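Local coordinates for uncharacterized protein (Parabacteroides merdae, PDB 4R7F), which is of unknown function but carries immunoglobulin-like beta-sandwich domains and a magnesium site, and is probably related to type 9 secretion system plug proteins, at residues V185-D188 against N189-D192; Q268-G272 against R273-R277; V307-G311 against E312-N316; V337-Q341 against G342-Y346. All coordinates share one frame; numbering follows the deposited sequence. Where two conformers were deposited one is given.

Contact 1: V185-D188 against N189-D192; sequences VYQD and NRRD
A type I' beta turn from Gln187 to Arg190 joins the end of strand 181-187 to the loop that follows. Its two central residues, Asp188 and Asn189, both have positive phi. Arg190 N closes the turn with a hydrogen bond to Gln187 O of 2.9 Å. The second rung, which a two-residue hairpin would make directly, runs through a water: Gln187 N donates to it at 2.7 Å, and it donates to Arg190 O at 2.6 Å. The water takes the place of the second direct bond between Gln187 and Arg190. Another water links Tyr186 O to Asn189 N. Tyr186 presents its ring edge to the turn, with CD1 3.4 Å from Arg190 O and close to the ring plane. Arg191 runs alongside the tyrosine, and its CG touches CE1 at 4.0 Å. Arg190 lies beside Gln187, its chain bent at chi3 (54°). Its guanidinium grips Asp192 side-on, NE to OD1 at 2.9 Å and NH2 to OD2 at 2.8 Å. Both bonds are nearly straight, lie in the guanidinium plane and use syn lone pairs, which fixes the rotation of the guanidinium. Arg190 NH1 faces the other way. One water carries it to Asp188 OD2, and another, weakly held by NH1, leads to Gln187 OE1. Asn193 also binds Gln187 OE1. Asp188 OD1 accepts from the backbone N of Glu373.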
loop_
_atom_site.group_PDB
_atom_site.type_symbol
_atom_site.label_atom_id
_atom_site.label_comp_id
_atom_site.label_asym_id
_atom_site.label_seq_id
_atom_site.Cartn_x
_atom_site.Cartn_y
_atom_site.Cartn_z
ATOM N N VAL A 185 13.597 8.725 11.695
ATOM C CA VAL A 185 12.269 8.561 11.131
ATOM C C VAL A 185 11.918 9.743 10.230
ATOM O O VAL A 185 11.986 10.895 10.630
ATOM C CB VAL A 185 11.240 8.385 12.269
ATOM C CG1 VAL A 185 9.855 8.238 11.704
ATOM C CG2 VAL A 185 11.601 7.153 13.094
ATOM N N TYR A 186 11.532 9.455 8.997
ATOM C CA TYR A 186 11.286 10.499 8.023
ATOM C C TYR A 186 9.870 10.406 7.540
ATOM O O TYR A 186 9.421 9.327 7.159
ATOM C CB TYR A 186 12.232 10.340 6.825
ATOM C CG TYR A 186 13.698 10.428 7.171
ATOM C CD1 TYR A 186 14.343 11.650 7.231
ATOM C CD2 TYR A 186 14.449 9.302 7.406
ATOM C CE1 TYR A 186 15.697 11.752 7.526
ATOM C CE2 TYR A 186 15.803 9.391 7.718
ATOM C CZ TYR A 186 16.425 10.636 7.768
ATOM O OH TYR A 186 17.766 10.764 8.101
ATOM N N GLN A 187 9.180 11.543 7.538
ATOM C CA GLN A 187 7.844 11.636 6.978
ATOM C C GLN A 187 7.960 12.080 5.540
ATOM O O GLN A 187 8.668 13.056 5.251
ATOM C CB GLN A 187 7.022 12.666 7.743
ATOM C CG GLN A 187 5.572 12.800 7.338
ATOM C CD GLN A 187 4.871 13.961 8.051
ATOM O OE1 GLN A 187 5.447 15.006 8.234
ATOM N NE2 GLN A 187 3.613 13.768 8.447
ATOM N N ASP A 188 7.278 11.364 4.641
ATOM C CA ASP A 188 7.235 11.706 3.207
ATOM C C ASP A 188 8.614 12.122 2.656
ATOM O O ASP A 188 8.739 13.105 1.925
ATOM C CB ASP A 188 6.158 12.773 2.910
ATOM C CG ASP A 188 4.762 12.345 3.369
ATOM O OD1 ASP A 188 4.488 11.139 3.344
ATOM O OD2 ASP A 188 3.948 13.202 3.790
ATOM N N ASN A 189 9.643 11.363 3.037
ATOM C CA ASN A 189 11.000 11.594 2.562
ATOM C C ASN A 189 11.572 13.002 2.806
ATOM O O ASN A 189 12.399 13.478 2.031
ATOM C CB ASN A 189 11.074 11.169 1.084
ATOM C CG ASN A 189 11.194 9.648 0.951
ATOM O OD1 ASN A 189 12.208 9.060 1.319
ATOM N ND2 ASN A 189 10.143 9.015 0.487
ATOM N N ARG A 190 11.112 13.644 3.882
ATOM C CA ARG A 190 11.513 15.006 4.228
ATOM C C ARG A 190 12.528 14.903 5.335
ATOM O O ARG A 190 12.303 14.200 6.344
ATOM C CB ARG A 190 10.334 15.816 4.739
ATOM C CG ARG A 190 9.387 16.279 3.647
ATOM C CD ARG A 190 8.065 16.824 4.201
ATOM N NE ARG A 190 8.299 17.868 5.193
ATOM C CZ ARG A 190 7.354 18.363 5.979
ATOM N NH1 ARG A 190 6.118 17.899 5.918
ATOM N NH2 ARG A 190 7.645 19.325 6.833
ATOM N N ARG A 191 13.632 15.615 5.171
ATOM C CA ARG A 191 14.600 15.744 6.246
ATOM C C ARG A 191 14.287 16.849 7.183
ATOM O O ARG A 191 14.688 16.800 8.315
ATOM C CB ARG A 191 15.990 15.955 5.702
ATOM C CG ARG A 191 16.503 14.701 5.008
ATOM C CD ARG A 191 18.011 14.675 5.072
ATOM N NE ARG A 191 18.584 13.640 4.228
ATOM C CZ ARG A 191 19.897 13.466 4.064
ATOM N NH1 ARG A 191 20.768 14.285 4.663
ATOM N NH2 ARG A 191 20.339 12.485 3.281
ATOM N N ASP A 192 13.570 17.862 6.727
ATOM C CA ASP A 192 13.383 19.057 7.545
ATOM C C ASP A 192 12.673 18.797 8.872
ATOM O O ASP A 192 12.983 19.454 9.872
ATOM C CB ASP A 192 12.650 20.124 6.741
ATOM C CG ASP A 192 11.204 19.738 6.432
ATOM O OD1 ASP A 192 10.989 18.928 5.518
ATOM O OD2 ASP A 192 10.283 20.273 7.085
HETATM O O HOH W 1 9.616 8.710 4.235
HETATM O O HOH W 2 10.556 13.754 8.260
HETATM O O HOH W 3 3.710 17.199 7.815
HETATM O O HOH W 4 4.641 16.307 3.984
#

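Contact 2: Q268-G272 against R273-R277; sequences QDQDG and RFFIR. With MG (magnesium ion), chain G.
Residues Gln270 to Arg273 form a type I' beta turn that leads from the metal-binding loop into strand 274-276, closed by Arg273 N to Gln270 O at 3.2 Å. Arg273 bonds to that oxygen a second time, through its side chain. The chain runs extended from CG to NE and the guanidinium turns back, bringing NH1 to 3.0 Å from Gln270 O. The two nitrogens reach the oxygen from opposite faces of its carbonyl plane, so one backbone acceptor is held from both sides. Arg273 NH1 also makes a salt bridge with Glu373. It lies 4.6 Å from Asp271 OD2; the opposite charges probably favour each other, though they are not in contact. Gln270, bent at chi2 (82°), meets the CE1-CZ side of the Phe275 ring. Its CG is 3.8 Å from CE1, its CB lies at the ring edge in plane, and the amide stands 80° from the ring. Gly272, with phi 103°, takes the second central place of the turn. Before the turn, Asp269 binds magnesium with both carboxylate oxygens, OD1 at 2.5 Å and OD2 at 2.4 Å. Asp271 adds OD1 at 2.2 Å; a water, Glu223 OE1 and the backbone O of Gln371 complete the set. The sequence Asp-x-Asp-Gly resembles that of calcium-binding loops; here the loop binds magnesium just before strand 274-276.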
loop_
_atom_site.group_PDB
_atom_site.type_symbol
_atom_site.label_atom_id
_atom_site.label_comp_id
_atom_site.label_asym_id
_atom_site.label_seq_id
_atom_site.Cartn_x
_atom_site.Cartn_y
_atom_site.Cartn_z
ATOM N N GLN A 268 -5.913 10.993 -4.374
ATOM C CA GLN A 268 -4.870 9.990 -4.422
ATOM C C GLN A 268 -3.592 10.753 -4.803
ATOM O O GLN A 268 -3.576 11.413 -5.836
ATOM C CB GLN A 268 -5.232 8.935 -5.464
ATOM C CG GLN A 268 -4.534 7.607 -5.254
ATOM C CD GLN A 268 -4.413 6.797 -6.535
ATOM O OE1 GLN A 268 -4.892 7.206 -7.595
ATOM N NE2 GLN A 268 -3.755 5.646 -6.445
ATOM N N ASP A 269 -2.554 10.707 -3.960
ATOM C CA ASP A 269 -1.262 11.307 -4.269
ATOM C C ASP A 269 -0.124 10.280 -4.211
ATOM O O ASP A 269 -0.339 9.098 -4.026
ATOM C CB ASP A 269 -0.968 12.505 -3.343
ATOM C CG ASP A 269 -0.649 12.083 -1.906
ATOM O OD1 ASP A 269 -0.751 10.883 -1.587
ATOM O OD2 ASP A 269 -0.294 12.955 -1.077
ATOM N N GLN A 270 1.095 10.754 -4.380
ATOM C CA GLN A 270 2.273 9.898 -4.327
ATOM C C GLN A 270 3.324 10.541 -3.404
ATOM O O GLN A 270 4.525 10.419 -3.618
ATOM C CB GLN A 270 2.786 9.676 -5.737
ATOM C CG GLN A 270 1.810 8.907 -6.632
ATOM C CD GLN A 270 0.685 9.761 -7.261
ATOM O OE1 GLN A 270 0.846 10.954 -7.547
ATOM N NE2 GLN A 270 -0.466 9.130 -7.484
ATOM N N ASP A 271 2.816 11.224 -2.373
ATOM C CA ASP A 271 3.589 11.803 -1.254
ATOM C C ASP A 271 4.813 12.644 -1.647
ATOM O O ASP A 271 5.888 12.481 -1.051
ATOM C CB ASP A 271 4.020 10.689 -0.300
ATOM C CG ASP A 271 2.837 9.970 0.375
ATOM O OD1 ASP A 271 1.718 10.543 0.500
ATOM O OD2 ASP A 271 3.076 8.813 0.822
ATOM N N GLY A 272 4.640 13.486 -2.674
ATOM C CA GLY A 272 5.597 14.474 -3.089
ATOM C C GLY A 272 6.380 14.080 -4.325
ATOM O O GLY A 272 7.161 14.857 -4.841
ATOM N N ARG A 273 6.154 12.882 -4.829
ATOM C CA ARG A 273 6.869 12.435 -6.010
ATOM C C ARG A 273 6.391 13.113 -7.284
ATOM O O ARG A 273 5.309 13.737 -7.333
ATOM C CB ARG A 273 6.742 10.920 -6.181
ATOM C CG ARG A 273 7.359 10.129 -5.048
ATOM C CD ARG A 273 7.054 8.652 -5.177
ATOM N NE ARG A 273 7.807 7.908 -4.166
ATOM C CZ ARG A 273 7.394 7.695 -2.928
ATOM N NH1 ARG A 273 6.207 8.135 -2.528
ATOM N NH2 ARG A 273 8.166 7.025 -2.086
ATOM N N PHE A 274 7.226 12.995 -8.314
ATOM C CA PHE A 274 6.862 13.399 -9.666
ATOM C C PHE A 274 7.242 12.306 -10.641
ATOM O O PHE A 274 8.065 11.458 -10.316
ATOM C CB PHE A 274 7.528 14.734 -10.054
ATOM C CG PHE A 274 9.025 14.669 -10.212
ATOM C CD1 PHE A 274 9.592 14.166 -11.351
ATOM C CD2 PHE A 274 9.852 15.152 -9.230
ATOM C CE1 PHE A 274 10.953 14.110 -11.472
ATOM C CE2 PHE A 274 11.201 15.138 -9.359
ATOM C CZ PHE A 274 11.760 14.601 -10.471
ATOM N N PHE A 275 6.672 12.353 -11.848
ATOM C CA PHE A 275 6.844 11.299 -12.830
ATOM C C PHE A 275 6.962 11.954 -14.172
ATOM O O PHE A 275 6.063 12.689 -14.574
ATOM C CB PHE A 275 5.642 10.376 -12.815
ATOM C CG PHE A 275 5.374 9.806 -11.465
ATOM C CD1 PHE A 275 4.568 10.487 -10.561
ATOM C CD2 PHE A 275 6.000 8.637 -11.058
ATOM C CE1 PHE A 275 4.377 10.008 -9.281
ATOM C CE2 PHE A 275 5.788 8.146 -9.796
ATOM C CZ PHE A 275 4.979 8.834 -8.908
ATOM N N ILE A 276 8.074 11.703 -14.849
ATOM C CA ILE A 276 8.340 12.325 -16.136
ATOM C C ILE A 276 7.607 11.528 -17.226
ATOM O O ILE A 276 7.831 10.345 -17.386
ATOM C CB ILE A 276 9.835 12.396 -16.417
ATOM C CG1 ILE A 276 10.571 13.188 -15.315
ATOM C CG2 ILE A 276 10.077 12.978 -17.801
ATOM C CD1 ILE A 276 10.096 14.616 -15.089
ATOM N N ARG A 277 6.730 12.233 -17.945
ATOM C CA ARG A 277 5.779 11.652 -18.890
ATOM C C ARG A 277 5.453 12.730 -19.940
ATOM O O ARG A 277 5.513 13.924 -19.656
ATOM C CB ARG A 277 4.474 11.228 -18.178
ATOM C CG ARG A 277 4.612 10.324 -16.952
ATOM C CD ARG A 277 3.262 10.099 -16.266
ATOM N NE ARG A 277 3.217 8.899 -15.420
ATOM C CZ ARG A 277 2.494 8.824 -14.311
ATOM N NH1 ARG A 277 1.793 9.875 -13.933
ATOM N NH2 ARG A 277 2.474 7.719 -13.574
HETATM MG MG MG G . -0.278 11.425 0.781
HETATM O O HOH W 5 0.248 13.344 2.102
#

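Contact 3: V307-G311 against E312-N316; sequences VYLNG and ELFNN
Glu312 starts a short 3-10 turn directly after Gly311, and Glu312 CB rests 3.8 Å from Gly311 C. Its carboxylate leads away to accept from the backbone N of Phe274. Leu313 comes next. Its CG sits between the backbone N and the carbonyl carbon (chi1 81°), which swings CD2 back to 3.7 Å from Gly311 CA. The methyl packs directly on the glycine backbone. Phe314 returns toward the strand: its N donates to Gly311 O at 3.1 Å, and its ring meets Leu309. The two side chains cross at about a right angle, with CE2 3.8 Å from Leu309 CG and Leu309 CD2 at the ring edge, in plane. The pair packs where strands 305-310 and 332-340 face each other, probably as the two layers of an immunoglobulin-like sandwich; Val337 lies beside it. Asn315 N bonds to Glu312 O. Asn316 N then bonds to Gly311 O at 2.9 Å. These 5-to-2 and 6-to-1 bonds, with Asn315 left-handed at the C' place (Asn316 also has positive phi), make a Schellman motif. Gly311 O takes Phe314 N and Asn316 N from opposite faces of its plane. The Asn316 side chain leans back over the glycine, OD1 3.1 Å from Gly311 CA. It also crosses the Asn310 amide obliquely, the planes 30° apart. One water touches Asn310 OD1 and Asn316 OD1; another accepts from Asn310 ND2 and donates to Asn316 O. Gln347 NE2 also binds Asn310 OD1.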
loop_
_atom_site.group_PDB
_atom_site.type_symbol
_atom_site.label_atom_id
_atom_site.label_comp_id
_atom_site.label_asym_id
_atom_site.label_seq_id
_atom_site.Cartn_x
_atom_site.Cartn_y
_atom_site.Cartn_z
ATOM N N VAL A 307 7.449 30.903 3.146
ATOM C CA VAL A 307 6.754 29.818 2.475
ATOM C C VAL A 307 7.681 29.222 1.447
ATOM O O VAL A 307 8.388 29.968 0.717
ATOM C CB VAL A 307 5.448 30.284 1.811
ATOM C CG1 VAL A 307 4.745 29.146 1.077
ATOM C CG2 VAL A 307 4.529 30.837 2.880
ATOM N N TYR A 308 7.708 27.886 1.431
ATOM C CA TYR A 308 8.535 27.096 0.538
ATOM C C TYR A 308 7.704 26.086 -0.262
ATOM O O TYR A 308 6.837 25.385 0.266
ATOM C CB TYR A 308 9.566 26.319 1.323
ATOM C CG TYR A 308 10.604 27.149 2.004
ATOM C CD1 TYR A 308 10.334 27.774 3.229
ATOM C CD2 TYR A 308 11.863 27.327 1.437
ATOM C CE1 TYR A 308 11.284 28.527 3.864
ATOM C CE2 TYR A 308 12.820 28.076 2.087
ATOM C CZ TYR A 308 12.512 28.687 3.276
ATOM O OH TYR A 308 13.452 29.463 3.859
ATOM N N LEU A 309 8.015 25.997 -1.541
ATOM C CA LEU A 309 7.422 24.996 -2.412
ATOM C C LEU A 309 8.159 23.697 -2.132
ATOM O O LEU A 309 9.367 23.661 -1.978
ATOM C CB LEU A 309 7.573 25.468 -3.848
ATOM C CG LEU A 309 6.900 24.785 -5.021
ATOM C CD1 LEU A 309 5.466 24.370 -4.744
ATOM C CD2 LEU A 309 6.980 25.774 -6.184
ATOM N N ASN A 310 7.412 22.641 -1.932
ATOM C CA ASN A 310 7.980 21.448 -1.374
ATOM C C ASN A 310 7.552 20.220 -2.178
ATOM O O ASN A 310 6.412 20.126 -2.653
ATOM C CB ASN A 310 7.525 21.320 0.076
ATOM C CG ASN A 310 8.105 20.118 0.759
ATOM O OD1 ASN A 310 7.407 19.153 1.124
ATOM N ND2 ASN A 310 9.399 20.142 0.904
ATOM N N GLY A 311 8.470 19.271 -2.286
ATOM C CA GLY A 311 8.221 18.006 -2.999
ATOM C C GLY A 311 9.523 17.512 -3.628
ATOM O O GLY A 311 10.561 18.178 -3.512
ATOM N N GLU A 312 9.463 16.367 -4.312
ATOM C CA GLU A 312 10.617 15.742 -4.982
ATOM C C GLU A 312 11.136 16.733 -6.049
ATOM O O GLU A 312 12.300 16.769 -6.359
ATOM C CB GLU A 312 10.250 14.342 -5.586
ATOM C CG GLU A 312 11.414 13.343 -5.862
ATOM C CD GLU A 312 11.158 12.289 -6.979
ATOM O OE1 GLU A 312 10.003 11.982 -7.335
ATOM O OE2 GLU A 312 12.142 11.762 -7.539
ATOM N N LEU A 313 10.263 17.567 -6.604
ATOM C CA LEU A 313 10.703 18.565 -7.597
ATOM C C LEU A 313 11.840 19.498 -7.131
ATOM O O LEU A 313 12.562 20.015 -7.954
ATOM C CB LEU A 313 9.547 19.436 -8.082
ATOM C CG LEU A 313 9.028 20.635 -7.288
ATOM C CD1 LEU A 313 7.959 21.350 -8.122
ATOM C CD2 LEU A 313 8.461 20.190 -5.937
ATOM N N PHE A 314 11.955 19.737 -5.827
ATOM C CA PHE A 314 13.122 20.423 -5.256
ATOM C C PHE A 314 13.902 19.505 -4.303
ATOM O O PHE A 314 14.585 19.984 -3.405
ATOM C CB PHE A 314 12.665 21.613 -4.458
ATOM C CG PHE A 314 12.239 22.751 -5.283
ATOM C CD1 PHE A 314 13.173 23.514 -5.934
ATOM C CD2 PHE A 314 10.897 23.081 -5.392
ATOM C CE1 PHE A 314 12.780 24.596 -6.686
ATOM C CE2 PHE A 314 10.502 24.147 -6.164
ATOM C CZ PHE A 314 11.441 24.912 -6.801
ATOM N N ASN A 315 13.772 18.189 -4.476
ATOM C CA ASN A 315 14.457 17.219 -3.619
ATOM C C ASN A 315 14.122 17.409 -2.138
ATOM O O ASN A 315 14.935 17.121 -1.245
ATOM C CB ASN A 315 15.966 17.319 -3.860
ATOM C CG ASN A 315 16.319 17.141 -5.326
ATOM O OD1 ASN A 315 16.731 18.085 -6.026
ATOM N ND2 ASN A 315 16.139 15.932 -5.802
ATOM N N ASN A 316 12.920 17.917 -1.873
ATOM C CA ASN A 316 12.536 18.225 -0.494
ATOM C C ASN A 316 13.557 19.089 0.301
ATOM O O ASN A 316 13.648 19.005 1.504
ATOM C CB ASN A 316 12.162 16.939 0.240
ATOM C CG ASN A 316 10.822 16.384 -0.222
ATOM O OD1 ASN A 316 9.888 17.123 -0.510
ATOM N ND2 ASN A 316 10.742 15.097 -0.322
HETATM O O HOH W 6 7.391 16.517 0.534
HETATM O O HOH W 7 11.394 18.797 3.100
#

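Contact 4: V337-Q341 against G342-Y346; sequences VLLKQ and GSYNY
The Tyr344 ring has Leu339 CD1 over one face and the backbone of Lys340 at its edge. Phe274 also meets the ring, with the two planes about 20° apart. Lys340 O lies in the ring plane, 3.1 Å from CE1. The hydroxyl donates to that same oxygen at 2.6 Å, in the carbonyl plane and on a lone pair. A water donates to Tyr344 OH at 3.0 Å and accepts from Lys340 N at 2.8 Å, so hydroxyl and water together serve both backbone polar atoms of Lys340. Leu339 slants across the tyrosine; its CD2 is 3.9 Å from CE2, and its CB is 3.9 Å from OH. Tyr344 CG stands beside the backbone N (chi1 -74°), which carries the hydroxyl back to Lys340. Lys340 runs extended away from the tyrosine to a salt bridge with Asp44. The Gln341 side chain leads away from the tyrosine, its OE1 bound to the backbone N of Asp289. At the bend, Gly342 has positive phi. Here strand 332-340 passes into strand 342-352, the two segments at 126° and their axes 8.5 Å apart at closest. The chain thus turns a corner from one sheet to another. Leucine, glycine and tyrosine fall as in the LxPGxY pattern, with glutamine at the proline place. Tyrosine bonding to the backbone four residues earlier is the tyrosine corner, a mark of Greek-key beta-sandwiches such as immunoglobulin-like domains.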
loop_
_atom_site.group_PDB
_atom_site.type_symbol
_atom_site.label_atom_id
_atom_site.label_comp_id
_atom_site.label_asym_id
_atom_site.label_seq_id
_atom_site.Cartn_x
_atom_site.Cartn_y
_atom_site.Cartn_z
ATOM N N VAL A 337 9.246 28.137 -12.253
ATOM C CA VAL A 337 10.227 27.063 -12.150
ATOM C C VAL A 337 10.310 26.333 -13.487
ATOM O O VAL A 337 9.300 25.909 -14.039
ATOM C CB VAL A 337 9.759 26.038 -11.087
ATOM C CG1 VAL A 337 10.823 24.972 -10.869
ATOM C CG2 VAL A 337 9.416 26.764 -9.811
ATOM N N LEU A 338 11.512 26.139 -13.987
ATOM C CA LEU A 338 11.691 25.338 -15.179
ATOM C C LEU A 338 11.687 23.851 -14.795
ATOM O O LEU A 338 12.563 23.371 -14.087
ATOM C CB LEU A 338 12.999 25.706 -15.867
ATOM C CG LEU A 338 13.244 25.099 -17.255
ATOM C CD1 LEU A 338 12.439 25.840 -18.313
ATOM C CD2 LEU A 338 14.717 25.127 -17.631
ATOM N N LEU A 339 10.700 23.153 -15.334
ATOM C CA LEU A 339 10.370 21.779 -15.032
ATOM C C LEU A 339 10.167 20.971 -16.323
ATOM O O LEU A 339 9.613 21.462 -17.338
ATOM C CB LEU A 339 9.069 21.718 -14.204
ATOM C CG LEU A 339 9.173 22.282 -12.778
ATOM C CD1 LEU A 339 7.823 22.321 -12.094
ATOM C CD2 LEU A 339 10.139 21.462 -11.950
ATOM N N LYS A 340 10.632 19.732 -16.261
ATOM C CA LYS A 340 10.402 18.733 -17.296
ATOM C C LYS A 340 8.982 18.219 -17.202
ATOM O O LYS A 340 8.453 17.962 -16.112
ATOM C CB LYS A 340 11.390 17.594 -17.121
ATOM C CG LYS A 340 11.535 16.649 -18.292
ATOM C CD LYS A 340 12.554 15.553 -17.953
ATOM C CE LYS A 340 13.042 14.824 -19.192
ATOM N NZ LYS A 340 14.384 14.223 -18.993
ATOM N N GLN A 341 8.366 18.069 -18.358
ATOM C CA GLN A 341 6.995 17.607 -18.459
ATOM C C GLN A 341 6.716 16.313 -17.700
ATOM O O GLN A 341 7.526 15.379 -17.739
ATOM C CB GLN A 341 6.642 17.354 -19.914
ATOM C CG GLN A 341 6.575 18.568 -20.781
ATOM C CD GLN A 341 6.274 18.156 -22.202
ATOM O OE1 GLN A 341 7.162 17.688 -22.922
ATOM N NE2 GLN A 341 5.015 18.294 -22.598
ATOM N N GLY A 342 5.536 16.253 -17.083
ATOM C CA GLY A 342 5.112 15.085 -16.315
ATOM C C GLY A 342 3.994 15.392 -15.316
ATOM O O GLY A 342 3.322 16.427 -15.420
ATOM N N SER A 343 3.811 14.480 -14.355
ATOM C CA SER A 343 2.859 14.636 -13.237
ATOM C C SER A 343 3.643 14.972 -12.005
ATOM O O SER A 343 4.564 14.233 -11.635
ATOM C CB SER A 343 2.071 13.341 -12.960
ATOM O OG SER A 343 1.479 12.841 -14.145
ATOM N N TYR A 344 3.264 16.060 -11.349
ATOM C CA TYR A 344 3.965 16.521 -10.134
ATOM C C TYR A 344 3.052 16.561 -8.919
ATOM O O TYR A 344 1.933 17.085 -8.994
ATOM C CB TYR A 344 4.582 17.916 -10.370
ATOM C CG TYR A 344 5.820 17.897 -11.270
ATOM C CD1 TYR A 344 5.715 17.719 -12.661
ATOM C CD2 TYR A 344 7.106 18.077 -10.731
ATOM C CE1 TYR A 344 6.845 17.699 -13.473
ATOM C CE2 TYR A 344 8.227 18.043 -11.532
ATOM C CZ TYR A 344 8.093 17.844 -12.902
ATOM O OH TYR A 344 9.228 17.827 -13.674
ATOM N N ASN A 345 3.529 16.003 -7.803
ATOM C CA ASN A 345 2.990 16.349 -6.487
ATOM C C ASN A 345 3.745 17.580 -5.943
ATOM O O ASN A 345 4.953 17.727 -6.138
ATOM C CB ASN A 345 3.217 15.236 -5.453
ATOM C CG ASN A 345 2.343 13.990 -5.639
ATOM O OD1 ASN A 345 2.191 13.226 -4.699
ATOM N ND2 ASN A 345 1.811 13.754 -6.819
ATOM N N TYR A 346 3.062 18.406 -5.168
ATOM C CA TYR A 346 3.693 19.541 -4.541
ATOM C C TYR A 346 2.850 20.061 -3.395
ATOM O O TYR A 346 1.674 19.766 -3.308
ATOM C CB TYR A 346 3.971 20.670 -5.566
ATOM C CG TYR A 346 2.746 21.410 -6.089
ATOM C CD1 TYR A 346 1.954 20.895 -7.109
ATOM C CD2 TYR A 346 2.400 22.650 -5.576
ATOM C CE1 TYR A 346 0.845 21.620 -7.589
ATOM C CE2 TYR A 346 1.303 23.358 -6.041
ATOM C CZ TYR A 346 0.516 22.846 -7.032
ATOM O OH TYR A 346 -0.561 23.607 -7.468
HETATM O O HOH W 8 11.980 18.933 -13.924
#

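Contacts 2, 3 and 4 meet on one sheet. Strand 342-352 pairs with both 274-276 and 305-310. Contacts 2 and 4 are closest, with centres 9 Å apart; Phe275 N bonds to Ser343 O at 2.8 Å, and Asn345 OD1 takes Gln270 N at 2.7 Å. Contact 3 joins contact 2 through Glu312 N and Gly272 O, 2.8 Å apart. Contact 1 comes from another sheet, strand 181-187. Its Asn189 O meets Asn316 ND2 in a weak hydrogen bond, and Asp188 packs on Asp271. The magnesium bound in contact 2 lies about 5 Å from the Asp188 side chain, but about 14 Å from that of Tyr344 in contact 4.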